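Local coordinates for conjugal transfer protein TRWB (Escherichia coli, PDB 1E9R) that serves as a coupling protein of bacterial conjugation, a ring-helicase-like hexamer with a P-loop NTPase fold that probably uses ATP to move DNA between cells, at residues Ser67-Glu72 with Val341-Ser346; Arg155-Lys160 with His174-Ala179. All coordinates share one frame; numbering follows the deposited sequence.

Contact 1 of 2, residues Ser67-Glu72 with Val341-Ser346; sequences SVLLRE and VVLGGS. With SO4 (sulfate ion), chain I.
Leu69 and Val341 reach toward each other tip to tip, methyl against methyl, with CD1 of the leucine 3.6 Å from CG1 of the valine. The leucine extends fully to get there: CG stands anti to the backbone N (chi1 -168°), which carries the isobutyl group off helix 66-79 toward the sheet. Val341 answers with the branch that lies anti to its own backbone N, while CG2, the other branch, lies a little farther from the same methyl. Leu343 meets that leucine methyl more loosely, its CD1 4.4 Å from Leu69 CD1. One methyl of the helix is thus shared by Val341 and Leu343, two residues apart, while Val342 between them packs on Met356 and Leu360 of helix 350-360.

The setting is the strand-loop-helix of a P-loop NTPase. Strand 56-59 runs parallel to strand 339-342 and leads through the presumed Walker A loop into the helix; Val58 on that strand touches both Leu69 and Leu343, and backbone bonds tie Val341 to Leu57 and Asn59. At the start of the helix the chemistry turns polar. Ser67 N donates to sulfate O2 over 2.8 Å in a nearly straight bond (171°), and Gly63 N, Gly65 N and Lys66 NZ hold the same anion, consistent with the sulfate occupying a phosphate position. Ser67 OG lies 3.2 Å from sulfate O2. Farther along, Arg71 folds back over its own helix, one guanidinium face lying over Ser67 O and Val68 CA near its rim, while NE forms a salt bridge with Asp92.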
loop_
_atom_site.group_PDB
_atom_site.type_symbol
_atom_site.label_atom_id
_atom_site.label_comp_id
_atom_site.label_asym_id
_atom_site.label_seq_id
_atom_site.Cartn_x
_atom_site.Cartn_y
_atom_site.Cartn_z
ATOM N N SER B 67 -32.199 3.651 14.506
ATOM C CA SER B 67 -32.683 3.644 15.884
ATOM C C SER B 67 -34.146 3.232 15.940
ATOM O O SER B 67 -34.560 2.506 16.848
ATOM C CB SER B 67 -32.510 5.028 16.521
ATOM O OG SER B 67 -33.290 6.007 15.848
ATOM N N VAL B 68 -34.933 3.704 14.976
ATOM C CA VAL B 68 -36.347 3.351 14.936
ATOM C C VAL B 68 -36.458 1.842 14.790
ATOM O O VAL B 68 -37.214 1.200 15.513
ATOM C CB VAL B 68 -37.078 4.014 13.748
ATOM C CG1 VAL B 68 -38.486 3.457 13.632
ATOM C CG2 VAL B 68 -37.131 5.517 13.939
ATOM N N LEU B 69 -35.686 1.279 13.861
ATOM C CA LEU B 69 -35.705 -0.163 13.610
ATOM C C LEU B 69 -35.257 -0.957 14.819
ATOM O O LEU B 69 -35.889 -1.953 15.172
ATOM C CB LEU B 69 -34.826 -0.516 12.405
ATOM C CG LEU B 69 -34.975 -1.933 11.840
ATOM C CD1 LEU B 69 -34.421 -1.966 10.435
ATOM C CD2 LEU B 69 -34.266 -2.946 12.718
ATOM N N LEU B 70 -34.161 -0.536 15.446
ATOM C CA LEU B 70 -33.672 -1.230 16.635
ATOM C C LEU B 70 -34.681 -1.138 17.775
ATOM O O LEU B 70 -34.854 -2.097 18.530
ATOM C CB LEU B 70 -32.339 -0.653 17.110
ATOM C CG LEU B 70 -31.091 -1.352 16.586
ATOM C CD1 LEU B 70 -30.959 -1.093 15.090
ATOM C CD2 LEU B 70 -29.871 -0.849 17.347
ATOM N N ARG B 71 -35.338 0.017 17.897
ATOM C CA ARG B 71 -36.338 0.235 18.946
ATOM C C ARG B 71 -37.485 -0.767 18.764
ATOM O O ARG B 71 -37.919 -1.423 19.717
ATOM C CB ARG B 71 -36.872 1.670 18.880
ATOM C CG ARG B 71 -37.420 2.184 20.208
ATOM C CD ARG B 71 -37.840 3.646 20.116
ATOM N NE ARG B 71 -36.726 4.506 19.725
ATOM C CZ ARG B 71 -36.773 5.373 18.716
ATOM N NH1 ARG B 71 -37.885 5.489 18.001
ATOM N NH2 ARG B 71 -35.714 6.121 18.415
ATOM N N GLU B 72 -37.961 -0.888 17.530
ATOM C CA GLU B 72 -39.033 -1.818 17.209
ATOM C C GLU B 72 -38.655 -3.262 17.532
ATOM O O GLU B 72 -39.437 -4.011 18.116
ATOM C CB GLU B 72 -39.381 -1.708 15.731
ATOM C CG GLU B 72 -40.165 -2.898 15.221
ATOM C CD GLU B 72 -40.593 -2.756 13.774
ATOM O OE1 GLU B 72 -40.538 -1.625 13.217
ATOM O OE2 GLU B 72 -40.995 -3.794 13.205
ATOM N N VAL B 341 -29.925 -5.435 6.843
ATOM C CA VAL B 341 -30.934 -4.429 6.555
ATOM C C VAL B 341 -30.175 -3.235 5.990
ATOM O O VAL B 341 -29.202 -2.766 6.585
ATOM C CB VAL B 341 -31.710 -3.969 7.808
ATOM C CG1 VAL B 341 -32.733 -2.916 7.409
ATOM C CG2 VAL B 341 -32.418 -5.150 8.458
ATOM N N VAL B 342 -30.611 -2.764 4.826
ATOM C CA VAL B 342 -29.991 -1.630 4.161
ATOM C C VAL B 342 -30.952 -0.448 4.177
ATOM O O VAL B 342 -32.006 -0.510 3.558
ATOM C CB VAL B 342 -29.641 -1.980 2.696
ATOM C CG1 VAL B 342 -29.150 -0.749 1.962
ATOM C CG2 VAL B 342 -28.586 -3.078 2.659
ATOM N N LEU B 343 -30.599 0.615 4.899
ATOM C CA LEU B 343 -31.435 1.817 4.978
ATOM C C LEU B 343 -30.912 2.857 4.003
ATOM O O LEU B 343 -31.381 4.002 3.967
ATOM C CB LEU B 343 -31.420 2.391 6.392
ATOM C CG LEU B 343 -32.362 1.729 7.392
ATOM C CD1 LEU B 343 -32.193 0.236 7.346
ATOM C CD2 LEU B 343 -32.067 2.238 8.783
ATOM N N GLY B 344 -29.919 2.449 3.218
ATOM C CA GLY B 344 -29.341 3.332 2.221
ATOM C C GLY B 344 -28.380 4.416 2.680
ATOM O O GLY B 344 -28.621 5.115 3.676
ATOM N N GLY B 345 -27.285 4.548 1.928
ATOM C CA GLY B 345 -26.281 5.562 2.221
ATOM C C GLY B 345 -26.692 6.958 1.743
ATOM O O GLY B 345 -27.841 7.193 1.331
ATOM N N SER B 346 -25.745 7.891 1.806
ATOM C CA SER B 346 -25.986 9.260 1.388
ATOM C C SER B 346 -25.526 9.349 -0.057
ATOM O O SER B 346 -24.676 8.567 -0.478
ATOM C CB SER B 346 -25.179 10.210 2.281
ATOM O OG SER B 346 -25.414 11.566 1.956
HETATM S S SO4 I . -30.694 6.936 12.382
HETATM O O1 SO4 I . -31.855 7.522 11.701
HETATM O O2 SO4 I . -31.181 6.116 13.510
HETATM O O3 SO4 I . -29.933 6.100 11.432
HETATM O O4 SO4 I . -29.838 8.022 12.886
#

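Contact 2 of 2, residues Arg155-Lys160 with His174-Ala179; sequences RETAKK and HWTTIA
Thr157 and Thr176 meet obliquely, the methyl of one set against the branched end of the other. Thr176 CG2 sits 3.8 Å from Thr157 OG1 and 3.9 Å from Thr157 CG2, resting against both branches. In Thr157 the methyl stands anti to the backbone N (chi1 -60° for OG1), which directs it across the interface, where it also lies 4.0 Å from Trp175 CB. The tryptophan offers only that first carbon here: its indole leads away from helix 141-163, stacks on Phe187 of helix 181-188, and has His174 CD2 over the centre of one face. Phe187 also touches Thr157, and takes Lys160 in a cation-pi contact, so one phenyl ring of helix 181-188 touches side chains of both helices.

On the far side of its helix, Lys159 NZ bridges to Glu156 OE2 at 3.0 Å, approaching from the syn side, while Glu156 OE1 accepts from Leu192 N. Both threonine hydroxyls are spent within their own helices, Thr157 OG1 on Leu153 O and Thr176 OG1 on Leu172 O. With both hydroxyls thus engaged, the threonines meet through van der Waals contact, the Thr176 methyl lying against oxygen and methyl of Thr157.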
loop_
_atom_site.group_PDB
_atom_site.type_symbol
_atom_site.label_atom_id
_atom_site.label_comp_id
_atom_site.label_asym_id
_atom_site.label_seq_id
_atom_site.Cartn_x
_atom_site.Cartn_y
_atom_site.Cartn_z
ATOM N N ARG B 155 -3.201 -6.740 34.589
ATOM C CA ARG B 155 -3.530 -8.000 35.243
ATOM C C ARG B 155 -2.655 -8.376 36.437
ATOM O O ARG B 155 -3.151 -8.938 37.415
ATOM C CB ARG B 155 -3.586 -9.142 34.218
ATOM C CG ARG B 155 -2.262 -9.686 33.747
ATOM C CD ARG B 155 -2.483 -10.845 32.779
ATOM N NE ARG B 155 -2.494 -10.401 31.392
ATOM C CZ ARG B 155 -1.414 -10.376 30.617
ATOM N NH1 ARG B 155 -0.244 -10.775 31.096
ATOM N NH2 ARG B 155 -1.499 -9.935 29.371
ATOM N N GLU B 156 -1.364 -8.058 36.380
ATOM C CA GLU B 156 -0.477 -8.369 37.497
ATOM C C GLU B 156 -0.704 -7.420 38.680
ATOM O O GLU B 156 -0.732 -7.862 39.828
ATOM C CB GLU B 156 0.985 -8.328 37.053
ATOM C CG GLU B 156 1.377 -9.500 36.161
ATOM C CD GLU B 156 0.971 -10.855 36.746
ATOM O OE1 GLU B 156 1.394 -11.183 37.876
ATOM O OE2 GLU B 156 0.227 -11.599 36.074
ATOM N N THR B 157 -0.876 -6.130 38.409
ATOM C CA THR B 157 -1.114 -5.163 39.479
ATOM C C THR B 157 -2.431 -5.480 40.172
ATOM O O THR B 157 -2.486 -5.591 41.392
ATOM C CB THR B 157 -1.175 -3.718 38.938
ATOM O OG1 THR B 157 0.068 -3.394 38.316
ATOM C CG2 THR B 157 -1.433 -2.727 40.068
ATOM N N ALA B 158 -3.489 -5.629 39.383
ATOM C CA ALA B 158 -4.812 -5.930 39.913
ATOM C C ALA B 158 -4.819 -7.255 40.659
ATOM O O ALA B 158 -5.447 -7.368 41.707
ATOM C CB ALA B 158 -5.832 -5.961 38.785
ATOM N N LYS B 159 -4.123 -8.254 40.123
ATOM C CA LYS B 159 -4.065 -9.568 40.761
ATOM C C LYS B 159 -3.467 -9.482 42.169
ATOM O O LYS B 159 -3.939 -10.153 43.086
ATOM C CB LYS B 159 -3.233 -10.532 39.915
ATOM C CG LYS B 159 -3.364 -11.985 40.319
ATOM C CD LYS B 159 -2.344 -12.863 39.586
ATOM C CE LYS B 159 -2.474 -12.780 38.053
ATOM N NZ LYS B 159 -1.498 -13.676 37.338
ATOM N N LYS B 160 -2.435 -8.655 42.335
ATOM C CA LYS B 160 -1.781 -8.480 43.635
ATOM C C LYS B 160 -2.654 -7.696 44.621
ATOM O O LYS B 160 -2.730 -8.045 45.800
ATOM C CB LYS B 160 -0.434 -7.772 43.470
ATOM C CG LYS B 160 0.347 -7.644 44.771
ATOM C CD LYS B 160 1.776 -7.140 44.546
ATOM C CE LYS B 160 2.521 -6.969 45.869
ATOM N NZ LYS B 160 3.941 -6.551 45.677
ATOM N N HIS B 174 -3.478 4.281 40.922
ATOM C CA HIS B 174 -2.321 4.949 41.515
ATOM C C HIS B 174 -1.036 4.254 41.103
ATOM O O HIS B 174 -0.106 4.863 40.575
ATOM C CB HIS B 174 -2.411 4.947 43.047
ATOM C CG HIS B 174 -1.152 5.413 43.717
ATOM N ND1 HIS B 174 -0.735 6.730 43.686
ATOM C CD2 HIS B 174 -0.174 4.724 44.356
ATOM C CE1 HIS B 174 0.446 6.829 44.271
ATOM N NE2 HIS B 174 0.809 5.626 44.685
ATOM N N TRP B 175 -0.993 2.961 41.368
ATOM C CA TRP B 175 0.165 2.165 41.048
ATOM C C TRP B 175 0.521 2.168 39.575
ATOM O O TRP B 175 1.668 2.403 39.211
ATOM C CB TRP B 175 -0.072 0.732 41.516
ATOM C CG TRP B 175 0.111 0.566 42.988
ATOM C CD1 TRP B 175 -0.827 0.169 43.911
ATOM C CD2 TRP B 175 1.314 0.815 43.716
ATOM N NE1 TRP B 175 -0.272 0.161 45.170
ATOM C CE2 TRP B 175 1.040 0.553 45.078
ATOM C CE3 TRP B 175 2.600 1.236 43.347
ATOM C CZ2 TRP B 175 2.008 0.700 46.069
ATOM C CZ3 TRP B 175 3.555 1.379 44.327
ATOM C CH2 TRP B 175 3.257 1.113 45.676
ATOM N N THR B 176 -0.470 1.916 38.728
ATOM C CA THR B 176 -0.230 1.840 37.299
ATOM C C THR B 176 0.095 3.145 36.608
ATOM O O THR B 176 0.721 3.116 35.561
ATOM C CB THR B 176 -1.419 1.170 36.533
ATOM O OG1 THR B 176 -2.625 1.914 36.735
ATOM C CG2 THR B 176 -1.620 -0.256 37.002
ATOM N N THR B 177 -0.301 4.286 37.165
ATOM C CA THR B 177 -0.015 5.546 36.479
ATOM C C THR B 177 0.490 6.697 37.339
ATOM O O THR B 177 0.983 7.684 36.810
ATOM C CB THR B 177 -1.258 6.041 35.697
ATOM O OG1 THR B 177 -2.190 6.643 36.602
ATOM C CG2 THR B 177 -1.948 4.875 34.998
ATOM N N ILE B 178 0.380 6.575 38.657
ATOM C CA ILE B 178 0.812 7.652 39.546
ATOM C C ILE B 178 2.093 7.354 40.312
ATOM O O ILE B 178 2.984 8.193 40.373
ATOM C CB ILE B 178 -0.292 8.016 40.575
ATOM C CG1 ILE B 178 -1.591 8.380 39.856
ATOM C CG2 ILE B 178 0.164 9.193 41.417
ATOM C CD1 ILE B 178 -1.469 9.581 38.957
ATOM N N ALA B 179 2.184 6.174 40.907
ATOM C CA ALA B 179 3.377 5.818 41.657
ATOM C C ALA B 179 4.576 6.025 40.748
ATOM O O ALA B 179 4.467 5.857 39.539
ATOM C CB ALA B 179 3.304 4.368 42.104
#

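How the contacts relate
Contact 1 buries all three residues that touch; contact 2 buries its two threonines but leaves Trp175 partly exposed. Contact 1 joins a helix to the large mixed sheet of the P-loop NTPase-like core, its centre about 15 Å from the chain centre. Contact 2 pairs two helices of an all-helical region, its centre about 30 Å from that of the chain, on the opposite side, and lies within the sequence interval that contact 1 closes. Their centres are about 43 Å apart and they share no element. Aliphatic tips dominate the first, next to an anion site; threonine side chains meet in the second, beside aromatic packing. Each reaches the second subunit, 341-346 through Ser346, 174-179 chiefly through Ile178.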